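MMACHC-like protein (Caenorhabditis elegans, PDB 5UJC) binds cobalamin (vitamin B12) and probably processes it by reductive removal of the cyano or alkyl group, using flavin and NADPH or glutathione. Local coordinates at residues Y35-V39 and I132-C137; A143-P149 and F171-H177. All coordinates share one frame. Residue numbers count along the deposited sequence, not the author numbering.

Contact 1: residues Y35-V39 and I132-C137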
# COMPACT_ATOMS: atom_id res chain seq x y z
N TYR A 35 -11.35 6.54 10.48
CA TYR A 35 -11.63 5.42 9.60
C TYR A 35 -13.08 4.93 9.75
O TYR A 35 -13.79 4.73 8.76
CB TYR A 35 -10.65 4.27 9.88
CG TYR A 35 -10.90 3.03 9.06
CD1 TYR A 35 -10.35 2.88 7.79
CD2 TYR A 35 -11.71 2.00 9.55
CE1 TYR A 35 -10.57 1.76 7.05
CE2 TYR A 35 -11.91 0.85 8.82
CZ TYR A 35 -11.35 0.74 7.56
OH TYR A 35 -11.55 -0.40 6.80
N ASN A 36 -13.51 4.73 10.98
CA ASN A 36 -14.85 4.22 11.23
C ASN A 36 -15.93 5.18 10.73
O ASN A 36 -16.97 4.73 10.25
CB ASN A 36 -15.04 3.91 12.69
CG ASN A 36 -14.34 2.63 13.12
OD1 ASN A 36 -13.95 1.82 12.28
ND2 ASN A 36 -14.23 2.43 14.43
N GLU A 37 -15.69 6.48 10.87
CA GLU A 37 -16.63 7.49 10.33
C GLU A 37 -16.75 7.36 8.80
O GLU A 37 -17.85 7.47 8.24
CB GLU A 37 -16.18 8.93 10.72
CG GLU A 37 -17.02 10.07 10.12
CD GLU A 37 -16.41 11.46 10.34
OE1 GLU A 37 -15.16 11.57 10.52
OE2 GLU A 37 -17.17 12.44 10.32
N ALA A 38 -15.63 7.08 8.13
CA ALA A 38 -15.61 7.00 6.69
C ALA A 38 -16.30 5.70 6.17
O ALA A 38 -17.11 5.76 5.24
CB ALA A 38 -14.20 7.09 6.17
N VAL A 39 -15.95 4.55 6.75
CA VAL A 39 -16.56 3.29 6.29
C VAL A 39 -17.98 3.13 6.75
O VAL A 39 -18.75 2.40 6.12
CB VAL A 39 -15.74 2.02 6.66
CG1 VAL A 39 -14.35 2.07 6.03
CG2 VAL A 39 -15.62 1.81 8.17
N ILE A 132 -9.03 -4.51 6.57
CA ILE A 132 -8.97 -3.06 6.61
C ILE A 132 -8.87 -2.51 5.20
O ILE A 132 -8.22 -3.12 4.33
CB ILE A 132 -7.84 -2.55 7.52
CG1 ILE A 132 -8.05 -1.06 7.86
CG2 ILE A 132 -6.47 -2.80 6.90
CD1 ILE A 132 -7.21 -0.60 9.01
N LEU A 133 -9.59 -1.42 4.94
CA LEU A 133 -9.68 -0.85 3.60
C LEU A 133 -8.65 0.24 3.44
O LEU A 133 -8.78 1.33 3.99
CB LEU A 133 -11.11 -0.34 3.33
CG LEU A 133 -12.17 -1.44 3.31
CD1 LEU A 133 -13.51 -0.84 3.07
CD2 LEU A 133 -11.85 -2.51 2.26
N MET A 134 -7.58 -0.10 2.74
CA MET A 134 -6.39 0.75 2.71
C MET A 134 -6.56 2.09 2.03
O MET A 134 -5.98 3.09 2.46
CB MET A 134 -5.24 -0.00 2.04
CG MET A 134 -4.73 -1.14 2.83
SD MET A 134 -4.01 -0.60 4.37
CE MET A 134 -3.33 -2.12 4.97
N GLN A 135 -7.37 2.13 0.98
CA GLN A 135 -7.59 3.41 0.28
C GLN A 135 -8.36 4.38 1.16
O GLN A 135 -8.10 5.58 1.16
CB GLN A 135 -8.29 3.19 -1.06
CG GLN A 135 -7.46 2.35 -2.01
CD GLN A 135 -8.29 1.66 -3.05
OE1 GLN A 135 -9.24 0.95 -2.73
NE2 GLN A 135 -7.95 1.89 -4.32
N THR A 136 -9.27 3.85 1.97
CA THR A 136 -9.97 4.69 2.95
C THR A 136 -9.00 5.19 4.02
O THR A 136 -8.99 6.38 4.34
CB THR A 136 -11.15 3.93 3.57
OG1 THR A 136 -12.14 3.68 2.55
CG2 THR A 136 -11.80 4.73 4.68
N CYS A 137 -8.13 4.31 4.53
CA CYS A 137 -7.09 4.76 5.47
C CYS A 137 -6.24 5.87 4.85
O CYS A 137 -5.93 6.84 5.50
CB CYS A 137 -6.16 3.61 5.90
SG CYS A 137 -6.93 2.33 6.87
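One hydrogen bond joins helix 32-39, through Y35, to the residues leading into helix 134-140: the backbone N of L133 donates to OH of Y35 at 2.9 Å, nearly straight at 160°. L133 is the N-cap residue, so the tyrosine hydroxyl takes up an amide just ahead of the first turn, which is closed by C137 N bonding to L133 O at 3.1 Å.

The rest is van der Waals packing. The phenol lies across the turn, with its CZ 3.8 Å from CG1 of I132 and its CD1 3.9 Å from CG2 of T136. That threonine methyl also receives CB of A38 at 3.7 Å and CG1 of V39 at 3.9 Å. A sulfur-aromatic contact adds to this: SG of C137 sits 4.5 Å from the Y35 ring centroid, oblique to it.

Methylcobalamin borders the junction. I132 O, M134 N and V39 O all hydrogen-bond to it, as does NE2 of Q135. With a single polar tie in a buried, mostly apolar interface, the chemistry implies that Y35 probably helps hold the backbone at L133, while its neighbours I132 O and M134 N bond the cobalamin.

Contact 2: residues A143-P149 and F171-H177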
# COMPACT_ATOMS: atom_id res chain seq x y z
N ALA A 143 -2.73 10.76 3.23
CA ALA A 143 -1.60 10.22 2.45
C ALA A 143 -1.82 10.24 0.95
O ALA A 143 -0.88 10.49 0.19
CB ALA A 143 -1.28 8.80 2.89
N ALA A 144 -3.05 9.99 0.53
CA ALA A 144 -3.37 9.88 -0.89
C ALA A 144 -4.85 10.09 -1.04
O ALA A 144 -5.63 9.59 -0.25
CB ALA A 144 -2.96 8.51 -1.42
N PHE A 145 -5.24 10.84 -2.08
CA PHE A 145 -6.65 11.14 -2.35
C PHE A 145 -7.28 9.92 -3.02
O PHE A 145 -6.77 9.39 -4.02
CB PHE A 145 -6.76 12.35 -3.24
CG PHE A 145 -8.12 12.98 -3.23
CD1 PHE A 145 -9.18 12.39 -3.90
CD2 PHE A 145 -8.34 14.15 -2.54
CE1 PHE A 145 -10.44 12.97 -3.87
CE2 PHE A 145 -9.59 14.72 -2.49
CZ PHE A 145 -10.64 14.12 -3.16
N TYR A 146 -8.38 9.46 -2.46
CA TYR A 146 -9.06 8.27 -2.94
C TYR A 146 -10.22 8.69 -3.88
O TYR A 146 -11.23 9.26 -3.42
CB TYR A 146 -9.60 7.47 -1.74
CG TYR A 146 -10.34 6.19 -2.06
CD1 TYR A 146 -10.07 5.44 -3.22
CD2 TYR A 146 -11.24 5.67 -1.15
CE1 TYR A 146 -10.71 4.24 -3.46
CE2 TYR A 146 -11.91 4.47 -1.39
CZ TYR A 146 -11.64 3.76 -2.56
OH TYR A 146 -12.28 2.55 -2.83
N TYR A 147 -10.07 8.33 -5.15
CA TYR A 147 -11.06 8.62 -6.18
C TYR A 147 -12.01 7.43 -6.31
O TYR A 147 -11.62 6.34 -6.78
CB TYR A 147 -10.36 8.94 -7.51
CG TYR A 147 -9.60 10.21 -7.44
CD1 TYR A 147 -10.24 11.43 -7.58
CD2 TYR A 147 -8.24 10.22 -7.18
CE1 TYR A 147 -9.58 12.60 -7.39
CE2 TYR A 147 -7.55 11.42 -7.01
CZ TYR A 147 -8.23 12.60 -7.08
OH TYR A 147 -7.57 13.80 -6.89
N GLN A 148 -13.26 7.64 -5.88
CA GLN A 148 -14.22 6.56 -5.79
C GLN A 148 -15.26 6.70 -6.91
O GLN A 148 -15.79 7.78 -7.10
CB GLN A 148 -14.93 6.63 -4.45
CG GLN A 148 -13.99 6.54 -3.26
CD GLN A 148 -14.71 6.23 -1.97
OE1 GLN A 148 -15.40 5.22 -1.85
NE2 GLN A 148 -14.55 7.09 -1.00
N PRO A 149 -15.58 5.59 -7.62
CA PRO A 149 -16.53 5.71 -8.72
C PRO A 149 -17.87 6.32 -8.30
O PRO A 149 -18.47 7.09 -9.08
CB PRO A 149 -16.71 4.27 -9.19
CG PRO A 149 -15.41 3.61 -8.86
CD PRO A 149 -14.93 4.26 -7.60
N PHE A 171 -15.61 -2.75 -10.51
CA PHE A 171 -14.97 -1.50 -10.95
C PHE A 171 -14.66 -0.68 -9.71
O PHE A 171 -15.56 -0.11 -9.09
CB PHE A 171 -15.89 -0.76 -11.94
CG PHE A 171 -15.24 0.43 -12.63
CD1 PHE A 171 -15.20 1.66 -12.01
CD2 PHE A 171 -14.67 0.30 -13.88
CE1 PHE A 171 -14.68 2.77 -12.66
CE2 PHE A 171 -14.15 1.40 -14.54
CZ PHE A 171 -14.15 2.64 -13.93
N ILE A 172 -13.39 -0.69 -9.31
CA ILE A 172 -12.97 -0.13 -8.03
C ILE A 172 -12.28 1.22 -8.15
O ILE A 172 -11.83 1.62 -9.23
CB ILE A 172 -12.09 -1.10 -7.20
CG1 ILE A 172 -10.81 -1.50 -7.97
CG2 ILE A 172 -12.89 -2.35 -6.82
CD1 ILE A 172 -9.73 -2.11 -7.09
N GLY A 173 -12.22 1.92 -7.04
CA GLY A 173 -11.56 3.22 -7.01
C GLY A 173 -10.05 3.14 -6.98
O GLY A 173 -9.46 2.04 -6.87
N LEU A 174 -9.44 4.32 -6.99
CA LEU A 174 -8.01 4.49 -7.15
C LEU A 174 -7.55 5.64 -6.29
O LEU A 174 -8.13 6.73 -6.34
CB LEU A 174 -7.65 4.79 -8.60
CG LEU A 174 -6.18 5.10 -8.91
CD1 LEU A 174 -5.31 3.86 -8.70
CD2 LEU A 174 -6.05 5.60 -10.34
N SER A 175 -6.47 5.40 -5.53
CA SER A 175 -5.82 6.48 -4.77
C SER A 175 -4.61 6.99 -5.51
O SER A 175 -3.86 6.21 -6.12
CB SER A 175 -5.37 5.97 -3.40
OG SER A 175 -6.47 5.54 -2.64
N LEU A 176 -4.38 8.31 -5.42
CA LEU A 176 -3.21 8.93 -6.02
C LEU A 176 -2.45 9.74 -5.00
O LEU A 176 -3.01 10.58 -4.29
CB LEU A 176 -3.61 9.80 -7.24
CG LEU A 176 -4.17 9.03 -8.44
CD1 LEU A 176 -4.76 9.98 -9.47
CD2 LEU A 176 -3.12 8.12 -9.08
N HIS A 177 -1.16 9.44 -4.93
CA HIS A 177 -0.24 10.02 -3.97
C HIS A 177 0.33 11.34 -4.54
O HIS A 177 0.57 11.44 -5.73
CB HIS A 177 0.86 8.99 -3.74
CG HIS A 177 1.81 9.31 -2.63
ND1 HIS A 177 2.78 10.28 -2.72
CD2 HIS A 177 1.94 8.76 -1.40
CE1 HIS A 177 3.46 10.32 -1.58
NE2 HIS A 177 2.97 9.40 -0.77
O HOH W 1 -6.11 6.82 -0.31
O HOH W 2 -13.73 0.93 -4.88
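Strands 145-147 and 174-176 run antiparallel, their short axes 4.5 Å apart at closest and 150° between directions. Two hydrogen-bonded pairs flank a non-hydrogen-bonded one. F145 N to L176 O (3.2 Å) and L176 N to F145 O (3.0 Å) form the first; Y147 N to L174 O (2.8 Å) and L174 N to Y147 O (3.0 Å) form the second. Between them, Y146 and S175 approach to 4.1 Å, CA to CA.

Y147 and L176 share a face, CE2 to CD1 4.0 Å; Y147 and L174 on this face also pack on helix 212-225, and L176 on L209. On the other face, Y146 CD1 is 3.6 Å from S175 OG, and its CE1 lies 3.7 Å from C of G173; a CB on G173 would come within 2.6 Å of Y147 O and 2.7 Å of Y146 CE1. One water links A144 O to S175 OG; another links Y146 OH to G173 N. Further along, P149 CG meets the F171 ring edge at CD1, 3.7 Å.

This two-stranded antiparallel ribbon lines the cobalamin pocket: Y146 OH, Q148 OE1 and S175 N each hydrogen-bond to methylcobalamin.

From the N terminus, helix 5-18 and strand 25-31 lead into helix 32-39, the first half of contact 1. The chain then runs through strand 53-60, several helices and strand 117-120 before 132-137 closes that long loop. Helix 134-140 passes almost directly into strand 145-147, and contact 2 closes a much shorter loop, free of helix and strand, when 171-177 returns. The two loops therefore follow in series, neither nesting nor crossing. They meet mainly through Q135, whose NE2 lies 3.0 Å from G173 O, a probable hydrogen bond, while T136 packs on Y146. Together they join helix 32-39, helix 134-140 and the two-stranded ribbon around one bound methylcobalamin.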